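Local coordinates for methyltransferase 1 (Methanosarcina barkeri, PDB 2I2X), which transfers the methyl group of methanol to the cob(I)amide carried by its partner MtaC, an early step of methanogenesis from methanol, at residues A[93-98]-A[146-151]; A[179-184]-A[423-428]; A[388-393]-A[437-442]. One frame throughout, in Å; residues are numbered along the deposited sequence.

Contact 1: A[93-98]-A[146-151]; sequences NNPSWG and FLEAFE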
loop_
_atom_site.group_PDB
_atom_site.type_symbol
_atom_site.label_atom_id
_atom_site.label_comp_id
_atom_site.label_asym_id
_atom_site.label_seq_id
_atom_site.Cartn_x
_atom_site.Cartn_y
_atom_site.Cartn_z
ATOM N N ASN A 93 -28.996 0.617 -5.873
ATOM C CA ASN A 93 -30.183 1.244 -6.461
ATOM C C ASN A 93 -30.784 0.444 -7.601
ATOM O O ASN A 93 -31.986 0.499 -7.825
ATOM C CB ASN A 93 -29.891 2.678 -6.894
ATOM C CG ASN A 93 -29.781 3.633 -5.705
ATOM O OD1 ASN A 93 -30.695 3.732 -4.882
ATOM N ND2 ASN A 93 -28.648 4.320 -5.598
ATOM N N ASN A 94 -29.944 -0.324 -8.290
ATOM C CA ASN A 94 -30.383 -1.305 -9.282
ATOM C C ASN A 94 -29.954 -2.671 -8.797
ATOM O O ASN A 94 -28.850 -3.134 -9.125
ATOM C CB ASN A 94 -29.761 -1.019 -10.648
ATOM C CG ASN A 94 -29.891 0.441 -11.048
ATOM O OD1 ASN A 94 -30.967 0.892 -11.466
ATOM N ND2 ASN A 94 -28.799 1.201 -10.907
ATOM N N PRO A 95 -30.807 -3.325 -7.999
ATOM C CA PRO A 95 -30.406 -4.614 -7.404
ATOM C C PRO A 95 -29.679 -5.607 -8.342
ATOM O O PRO A 95 -28.736 -6.274 -7.913
ATOM C CB PRO A 95 -31.728 -5.194 -6.887
ATOM C CG PRO A 95 -32.544 -3.973 -6.572
ATOM C CD PRO A 95 -32.164 -2.921 -7.587
ATOM N N SER A 96 -30.094 -5.701 -9.597
ATOM C CA SER A 96 -29.536 -6.711 -10.500
ATOM C C SER A 96 -28.051 -6.402 -10.849
ATOM O O SER A 96 -27.290 -7.293 -11.173
ATOM C CB SER A 96 -30.403 -6.865 -11.756
ATOM O OG SER A 96 -30.337 -5.686 -12.569
ATOM N N TRP A 97 -27.658 -5.137 -10.754
ATOM C CA TRP A 97 -26.250 -4.756 -10.914
ATOM C C TRP A 97 -25.353 -5.427 -9.867
ATOM O O TRP A 97 -24.398 -6.134 -10.202
ATOM C CB TRP A 97 -26.092 -3.244 -10.843
ATOM C CG TRP A 97 -26.518 -2.504 -12.093
ATOM C CD1 TRP A 97 -27.656 -2.707 -12.838
ATOM C CD2 TRP A 97 -25.821 -1.421 -12.716
ATOM N NE1 TRP A 97 -27.687 -1.839 -13.892
ATOM C CE2 TRP A 97 -26.576 -1.035 -13.843
ATOM C CE3 TRP A 97 -24.613 -0.756 -12.447
ATOM C CZ2 TRP A 97 -26.167 -0.002 -14.702
ATOM C CZ3 TRP A 97 -24.214 0.282 -13.300
ATOM C CH2 TRP A 97 -24.988 0.638 -14.419
ATOM N N GLY A 98 -25.665 -5.220 -8.603
ATOM C CA GLY A 98 -24.961 -5.908 -7.544
ATOM C C GLY A 98 -25.016 -7.414 -7.704
ATOM O O GLY A 98 -24.014 -8.091 -7.488
ATOM N N PHE A 146 -33.863 -1.623 -1.168
ATOM C CA PHE A 146 -32.819 -1.941 -0.218
ATOM C C PHE A 146 -32.758 -3.451 0.034
ATOM O O PHE A 146 -31.705 -4.081 -0.134
ATOM C CB PHE A 146 -33.099 -1.161 1.065
ATOM C CG PHE A 146 -32.064 -1.324 2.144
ATOM C CD1 PHE A 146 -30.717 -1.092 1.891
ATOM C CD2 PHE A 146 -32.453 -1.672 3.432
ATOM C CE1 PHE A 146 -29.778 -1.214 2.902
ATOM C CE2 PHE A 146 -31.516 -1.792 4.451
ATOM C CZ PHE A 146 -30.174 -1.566 4.184
ATOM N N LEU A 147 -33.897 -4.022 0.413
ATOM C CA LEU A 147 -34.025 -5.471 0.642
ATOM C C LEU A 147 -33.737 -6.313 -0.594
ATOM O O LEU A 147 -33.108 -7.372 -0.480
ATOM C CB LEU A 147 -35.418 -5.823 1.176
ATOM C CG LEU A 147 -35.825 -5.278 2.548
ATOM C CD1 LEU A 147 -37.132 -5.968 3.017
ATOM C CD2 LEU A 147 -34.703 -5.399 3.616
ATOM N N GLU A 148 -34.220 -5.861 -1.756
ATOM C CA GLU A 148 -33.997 -6.554 -3.021
ATOM C C GLU A 148 -32.504 -6.645 -3.308
ATOM O O GLU A 148 -32.039 -7.627 -3.886
ATOM C CB GLU A 148 -34.644 -5.809 -4.185
ATOM C CG GLU A 148 -36.133 -5.935 -4.317
ATOM C CD GLU A 148 -36.700 -5.105 -5.483
ATOM O OE1 GLU A 148 -36.138 -5.173 -6.609
ATOM O OE2 GLU A 148 -37.719 -4.401 -5.270
ATOM N N ALA A 149 -31.752 -5.616 -2.925
ATOM C CA ALA A 149 -30.319 -5.667 -3.121
ATOM C C ALA A 149 -29.702 -6.829 -2.317
ATOM O O ALA A 149 -28.908 -7.615 -2.865
ATOM C CB ALA A 149 -29.657 -4.334 -2.806
ATOM N N PHE A 150 -30.091 -6.955 -1.049
ATOM C CA PHE A 150 -29.561 -8.026 -0.222
ATOM C C PHE A 150 -29.957 -9.352 -0.828
ATOM O O PHE A 150 -29.129 -10.229 -0.975
ATOM C CB PHE A 150 -30.055 -7.970 1.231
ATOM C CG PHE A 150 -29.417 -6.904 2.064
ATOM C CD1 PHE A 150 -28.168 -7.114 2.667
ATOM C CD2 PHE A 150 -30.084 -5.694 2.294
ATOM C CE1 PHE A 150 -27.572 -6.131 3.452
ATOM C CE2 PHE A 150 -29.487 -4.684 3.086
ATOM C CZ PHE A 150 -28.219 -4.911 3.657
ATOM N N GLU A 151 -31.211 -9.525 -1.199
ATOM C CA GLU A 151 -31.561 -10.874 -1.601
ATOM C C GLU A 151 -31.073 -11.288 -3.000
ATOM O O GLU A 151 -30.768 -12.454 -3.237
ATOM C CB GLU A 151 -33.022 -11.193 -1.312
ATOM C CG GLU A 151 -33.928 -11.365 -2.457
ATOM C CD GLU A 151 -35.343 -11.705 -1.957
ATOM O OE1 GLU A 151 -35.624 -12.907 -1.692
ATOM O OE2 GLU A 151 -36.154 -10.757 -1.819
#
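P95 and A149 bring two helix backbones close, with the CA atom of P95 4.4 Å from the CA atom of A149. N94 leaves helical geometry after the short helix 89-93, and the chain then passes into helix 95-116; the N of W97 already bonds back to the O of N94 at 2.8 Å. P95 presses its ring onto helix 143-155. Its CB sits 4.0 Å from the N of A149, over the peptide that joins E148 to A149, and its CG lies 3.7 Å from the CB of E148. The E148 chain starts beside its own backbone N (chi1 -76°) and runs out extended, which carries OE1 across towards the ring, 3.8 Å from P95 CG. The small A149 is consistent with so close an approach; its methyl packs on I126 of strand 119-126. These are neighbouring helices on the outside of the TIM barrel, flanking that strand in sequence. No hydrogen bond or ion pair crosses between the two segments: van der Waals contact joins them, and the E148 stem and one carboxylate oxygen touch the proline without any polar bond to it, on the exposed side of the contact.

Contact 2: A[179-184]-A[423-428]; sequences NDIPGL and ADAKAA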
loop_
_atom_site.group_PDB
_atom_site.type_symbol
_atom_site.label_atom_id
_atom_site.label_comp_id
_atom_site.label_asym_id
_atom_site.label_seq_id
_atom_site.Cartn_x
_atom_site.Cartn_y
_atom_site.Cartn_z
ATOM N N ASN A 179 -19.837 19.246 20.514
ATOM C CA ASN A 179 -19.592 18.645 21.835
ATOM C C ASN A 179 -20.905 18.351 22.564
ATOM O O ASN A 179 -20.993 18.430 23.793
ATOM C CB ASN A 179 -18.661 19.518 22.675
ATOM C CG ASN A 179 -17.229 19.583 22.096
ATOM O OD1 ASN A 179 -16.824 18.740 21.286
ATOM N ND2 ASN A 179 -16.470 20.589 22.511
ATOM N N ASP A 180 -21.928 18.019 21.783
ATOM C CA ASP A 180 -23.218 17.670 22.335
ATOM C C ASP A 180 -23.196 16.169 22.652
ATOM O O ASP A 180 -23.609 15.314 21.842
ATOM C CB ASP A 180 -24.350 18.071 21.377
ATOM C CG ASP A 180 -25.730 17.813 21.962
ATOM O OD1 ASP A 180 -25.826 17.227 23.076
ATOM O OD2 ASP A 180 -26.729 18.203 21.308
ATOM N N ILE A 181 -22.677 15.855 23.835
ATOM C CA ILE A 181 -22.555 14.476 24.273
ATOM C C ILE A 181 -23.901 13.716 24.363
ATOM O O ILE A 181 -24.026 12.605 23.809
ATOM C CB ILE A 181 -21.816 14.393 25.585
ATOM C CG1 ILE A 181 -20.473 15.125 25.487
ATOM C CG2 ILE A 181 -21.659 12.956 25.976
ATOM C CD1 ILE A 181 -19.626 14.830 24.230
ATOM N N PRO A 182 -24.922 14.315 25.028
ATOM C CA PRO A 182 -26.262 13.726 24.992
ATOM C C PRO A 182 -26.766 13.459 23.564
ATOM O O PRO A 182 -27.406 12.433 23.318
ATOM C CB PRO A 182 -27.122 14.802 25.678
ATOM C CG PRO A 182 -26.183 15.461 26.631
ATOM C CD PRO A 182 -24.902 15.549 25.848
ATOM N N GLY A 183 -26.495 14.373 22.631
ATOM C CA GLY A 183 -26.872 14.163 21.237
ATOM C C GLY A 183 -26.174 12.931 20.668
ATOM O O GLY A 183 -26.793 12.110 19.973
ATOM N N LEU A 184 -24.892 12.782 20.989
ATOM C CA LEU A 184 -24.177 11.556 20.659
ATOM C C LEU A 184 -24.899 10.318 21.185
ATOM O O LEU A 184 -25.146 9.385 20.413
ATOM C CB LEU A 184 -22.734 11.613 21.175
ATOM C CG LEU A 184 -21.549 12.127 20.334
ATOM C CD1 LEU A 184 -21.897 12.911 19.069
ATOM C CD2 LEU A 184 -20.600 12.929 21.236
ATOM N N ALA A 423 -13.821 15.301 31.220
ATOM C CA ALA A 423 -14.520 15.701 32.456
ATOM C C ALA A 423 -15.874 16.388 32.210
ATOM O O ALA A 423 -16.842 16.125 32.915
ATOM C CB ALA A 423 -13.622 16.594 33.311
ATOM N N ASP A 424 -15.927 17.265 31.217
ATOM C CA ASP A 424 -17.176 17.891 30.824
ATOM C C ASP A 424 -18.153 16.835 30.331
ATOM O O ASP A 424 -19.334 16.862 30.722
ATOM C CB ASP A 424 -16.947 18.963 29.746
ATOM C CG ASP A 424 -16.197 20.207 30.277
ATOM O OD1 ASP A 424 -15.888 20.305 31.496
ATOM O OD2 ASP A 424 -15.919 21.113 29.457
ATOM N N ALA A 425 -17.667 15.880 29.529
ATOM C CA ALA A 425 -18.545 14.848 28.979
ATOM C C ALA A 425 -19.047 13.902 30.052
ATOM O O ALA A 425 -20.231 13.502 30.033
ATOM C CB ALA A 425 -17.897 14.080 27.842
ATOM N N LYS A 426 -18.178 13.562 31.001
ATOM C CA LYS A 426 -18.605 12.679 32.082
ATOM C C LYS A 426 -19.735 13.335 32.912
ATOM O O LYS A 426 -20.767 12.698 33.201
ATOM C CB LYS A 426 -17.420 12.259 32.958
ATOM C CG LYS A 426 -17.770 11.289 34.091
ATOM C CD LYS A 426 -16.503 10.893 34.778
ATOM C CE LYS A 426 -16.471 11.181 36.269
ATOM N NZ LYS A 426 -16.742 9.924 37.015
ATOM N N ALA A 427 -19.559 14.620 33.244
ATOM C CA ALA A 427 -20.572 15.351 34.016
ATOM C C ALA A 427 -21.901 15.442 33.258
ATOM O O ALA A 427 -22.960 15.272 33.862
ATOM C CB ALA A 427 -20.062 16.743 34.459
ATOM N N ALA A 428 -21.840 15.682 31.945
ATOM C CA ALA A 428 -23.055 15.738 31.110
ATOM C C ALA A 428 -23.762 14.403 31.035
ATOM O O ALA A 428 -24.988 14.362 31.038
ATOM C CB ALA A 428 -22.749 16.239 29.704
#
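I181 lays the CG1 of its longer branch against the methyl of A425, with I181 CG1 3.6 Å from A425 CB. CG1 stands anti to the carbonyl carbon (chi1 -53°), which directs this branch at helix 416-430; its terminal CD1 then grazes the same methyl, 4.1 Å from A425 CB. The next residue, P182, adds a looser touch through the side of its ring, its CD lying 4.5 Å from the CB of A428, one turn on from A425. The methyl of A428 heads towards the proline. All the groups that meet are apolar, and A425 and A428 offer only methyl groups here. The meeting joins the two parts of the protein: helix 181-210 is one of the long helices around the TIM barrel, following strand 160-163 and helix 169-176, while helix 416-430 belongs to the helical C-terminal part. Helix 240-259 touches both partners, with I242 on I181 and I245 on A425. The start of helix 181-210 is fixed by D180 at the N-cap, which is also the centre of an inverse gamma turn. D180 OD1 takes the N-H of G183 at 3.0 Å, in a fairly straight bond (155° at the hydrogen) that arrives from well above the carboxylate plane, and D180 OD2 is bonded to the hydroxyl of Y447, so both oxygens are engaged. Just ahead of it, N179 packs on P96 of a neighbouring subunit.

Contact 3: A[388-393]-A[437-442]; sequences NIYLRA and DKFMDD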
loop_
_atom_site.group_PDB
_atom_site.type_symbol
_atom_site.label_atom_id
_atom_site.label_comp_id
_atom_site.label_asym_id
_atom_site.label_seq_id
_atom_site.Cartn_x
_atom_site.Cartn_y
_atom_site.Cartn_z
ATOM N N ASN A 388 -32.390 -2.699 28.035
ATOM C CA ASN A 388 -32.628 -1.285 27.911
ATOM C C ASN A 388 -31.583 -0.620 26.983
ATOM O O ASN A 388 -30.399 -0.452 27.360
ATOM C CB ASN A 388 -32.525 -0.719 29.325
ATOM C CG ASN A 388 -33.025 0.709 29.436
ATOM O OD1 ASN A 388 -32.600 1.591 28.681
ATOM N ND2 ASN A 388 -33.917 0.954 30.406
ATOM N N ILE A 389 -32.010 -0.217 25.786
ATOM C CA ILE A 389 -31.063 0.293 24.785
ATOM C C ILE A 389 -30.461 1.653 25.109
ATOM O O ILE A 389 -29.320 1.943 24.703
ATOM C CB ILE A 389 -31.648 0.309 23.346
ATOM C CG1 ILE A 389 -32.942 1.150 23.263
ATOM C CG2 ILE A 389 -31.868 -1.123 22.848
ATOM C CD1 ILE A 389 -33.443 1.381 21.832
ATOM N N TYR A 390 -31.214 2.505 25.800
ATOM C CA TYR A 390 -30.660 3.785 26.229
ATOM C C TYR A 390 -29.697 3.575 27.384
ATOM O O TYR A 390 -28.539 3.994 27.343
ATOM C CB TYR A 390 -31.787 4.707 26.671
ATOM C CG TYR A 390 -31.393 5.842 27.592
ATOM C CD1 TYR A 390 -30.670 6.920 27.117
ATOM C CD2 TYR A 390 -31.775 5.844 28.929
ATOM C CE1 TYR A 390 -30.314 7.967 27.932
ATOM C CE2 TYR A 390 -31.428 6.913 29.781
ATOM C CZ TYR A 390 -30.699 7.980 29.259
ATOM O OH TYR A 390 -30.342 9.061 30.051
ATOM N N LEU A 391 -30.192 2.934 28.430
ATOM C CA LEU A 391 -29.433 2.782 29.639
ATOM C C LEU A 391 -28.150 1.984 29.426
ATOM O O LEU A 391 -27.127 2.314 30.022
ATOM C CB LEU A 391 -30.310 2.175 30.743
ATOM C CG LEU A 391 -29.725 2.116 32.166
ATOM C CD1 LEU A 391 -29.162 3.458 32.630
ATOM C CD2 LEU A 391 -30.747 1.555 33.163
ATOM N N ARG A 392 -28.197 0.927 28.617
ATOM C CA ARG A 392 -26.965 0.169 28.316
ATOM C C ARG A 392 -25.922 1.032 27.607
ATOM O O ARG A 392 -24.732 0.950 27.905
ATOM C CB ARG A 392 -27.239 -1.144 27.557
ATOM C CG ARG A 392 -27.573 -1.029 26.088
ATOM C CD ARG A 392 -28.211 -2.356 25.590
ATOM N NE ARG A 392 -28.264 -2.412 24.132
ATOM C CZ ARG A 392 -28.441 -3.518 23.411
ATOM N NH1 ARG A 392 -28.629 -4.699 23.984
ATOM N NH2 ARG A 392 -28.421 -3.437 22.096
ATOM N N ALA A 393 -26.385 1.878 26.695
ATOM C CA ALA A 393 -25.528 2.808 25.986
ATOM C C ALA A 393 -24.942 3.868 26.916
ATOM O O ALA A 393 -23.730 4.212 26.832
ATOM C CB ALA A 393 -26.276 3.450 24.823
ATOM N N ASP A 437 -37.723 6.723 28.565
ATOM C CA ASP A 437 -38.811 7.585 27.999
ATOM C C ASP A 437 -38.576 9.075 28.209
ATOM O O ASP A 437 -38.680 9.849 27.276
ATOM C CB ASP A 437 -40.194 7.189 28.539
ATOM C CG ASP A 437 -40.542 5.741 28.238
ATOM O OD1 ASP A 437 -40.051 5.209 27.214
ATOM O OD2 ASP A 437 -41.287 5.123 29.034
ATOM N N LYS A 438 -38.237 9.475 29.427
ATOM C CA LYS A 438 -37.829 10.849 29.703
ATOM C C LYS A 438 -36.795 11.369 28.681
ATOM O O LYS A 438 -36.993 12.429 28.047
ATOM C CB LYS A 438 -37.198 10.862 31.084
ATOM C CG LYS A 438 -37.086 12.164 31.837
ATOM C CD LYS A 438 -37.609 13.396 31.182
ATOM C CE LYS A 438 -37.281 14.551 32.123
ATOM N NZ LYS A 438 -37.183 15.870 31.438
ATOM N N PHE A 439 -35.682 10.642 28.548
ATOM C CA PHE A 439 -34.599 11.022 27.668
ATOM C C PHE A 439 -35.093 11.032 26.229
ATOM O O PHE A 439 -34.861 11.996 25.483
ATOM C CB PHE A 439 -33.418 10.053 27.820
ATOM C CG PHE A 439 -32.221 10.407 26.965
ATOM C CD1 PHE A 439 -31.330 11.419 27.371
ATOM C CD2 PHE A 439 -31.976 9.721 25.775
ATOM C CE1 PHE A 439 -30.216 11.745 26.608
ATOM C CE2 PHE A 439 -30.871 10.021 25.004
ATOM C CZ PHE A 439 -29.973 11.050 25.416
ATOM N N MET A 440 -35.790 9.975 25.841
ATOM C CA MET A 440 -36.307 9.915 24.495
ATOM C C MET A 440 -37.136 11.151 24.216
ATOM O O MET A 440 -36.908 11.837 23.193
ATOM C CB MET A 440 -37.086 8.619 24.242
ATOM C CG MET A 440 -36.186 7.384 24.270
ATOM S SD MET A 440 -34.742 7.480 23.115
ATOM C CE MET A 440 -35.620 6.986 21.627
ATOM N N ASP A 441 -38.049 11.467 25.139
ATOM C CA ASP A 441 -38.930 12.616 24.976
ATOM C C ASP A 441 -38.204 13.940 24.982
ATOM O O ASP A 441 -38.496 14.763 24.132
ATOM C CB ASP A 441 -40.093 12.653 25.989
ATOM C CG ASP A 441 -41.096 13.792 25.672
ATOM O OD1 ASP A 441 -41.650 13.796 24.536
ATOM O OD2 ASP A 441 -41.286 14.697 26.538
ATOM N N ASP A 442 -37.274 14.149 25.916
ATOM C CA ASP A 442 -36.436 15.366 25.907
ATOM C C ASP A 442 -35.737 15.543 24.562
ATOM O O ASP A 442 -35.717 16.656 24.011
ATOM C CB ASP A 442 -35.343 15.330 27.001
ATOM C CG ASP A 442 -35.883 15.582 28.408
ATOM O OD1 ASP A 442 -37.081 15.924 28.563
ATOM O OD2 ASP A 442 -35.099 15.453 29.370
#
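In the C-terminal helical part of the chain, helix 389-409 and helix 436-450 meet through an aromatic pair, Y390 on F439. The rings form an offset stack, with centroids 4.4 Å apart and planes tilted by 26°. The overlap is tight at one corner: Y390 CE1 sits over the F439 face towards its rim, 3.2 Å from both CG and CD2 of F439. In return the CB of F439 lies over the face of the Y390 ring, 4.0 Å from its centroid, a CH-pi contact. Both CG atoms stand anti to their backbone N atoms (chi1 159° for Y390, -178° for F439), which extends each ring across the gap between the helices. The Y390 hydroxyl is satisfied by the O of P433, in the turn just before helix 436-450, so the tyrosine also grips the approach to that helix. N388 caps its own helix, OD1 accepting from L391 N at 2.8 Å. L432 packs on both aromatic residues, and helix 181-210 of the barrel supplies L185 against Y390 and Y186 against F439.

In the fold
Contacts 2 and 3 form one neighbourhood, their centres 15 Å apart and P182 O lying 3.6 Å from F439 CZ; contact 2 ties helix 416-430 to the beginning of helix 181-210, and contact 3 joins helices 389-409 and 436-450 beside it. Contact 1 stands alone on the barrel, its nearest atoms about 18 Å from contact 3 and about 20 Å from contact 2, yet helix 143-155 there leans on later turns of the same helix 181-210. Contact 3 is buried and aromatic, whereas contacts 1 and 2 are only partly buried and rest on aliphatic groups without stacked rings: a proline against a helix backbone in the first, isoleucine and proline against alanine methyls in the second.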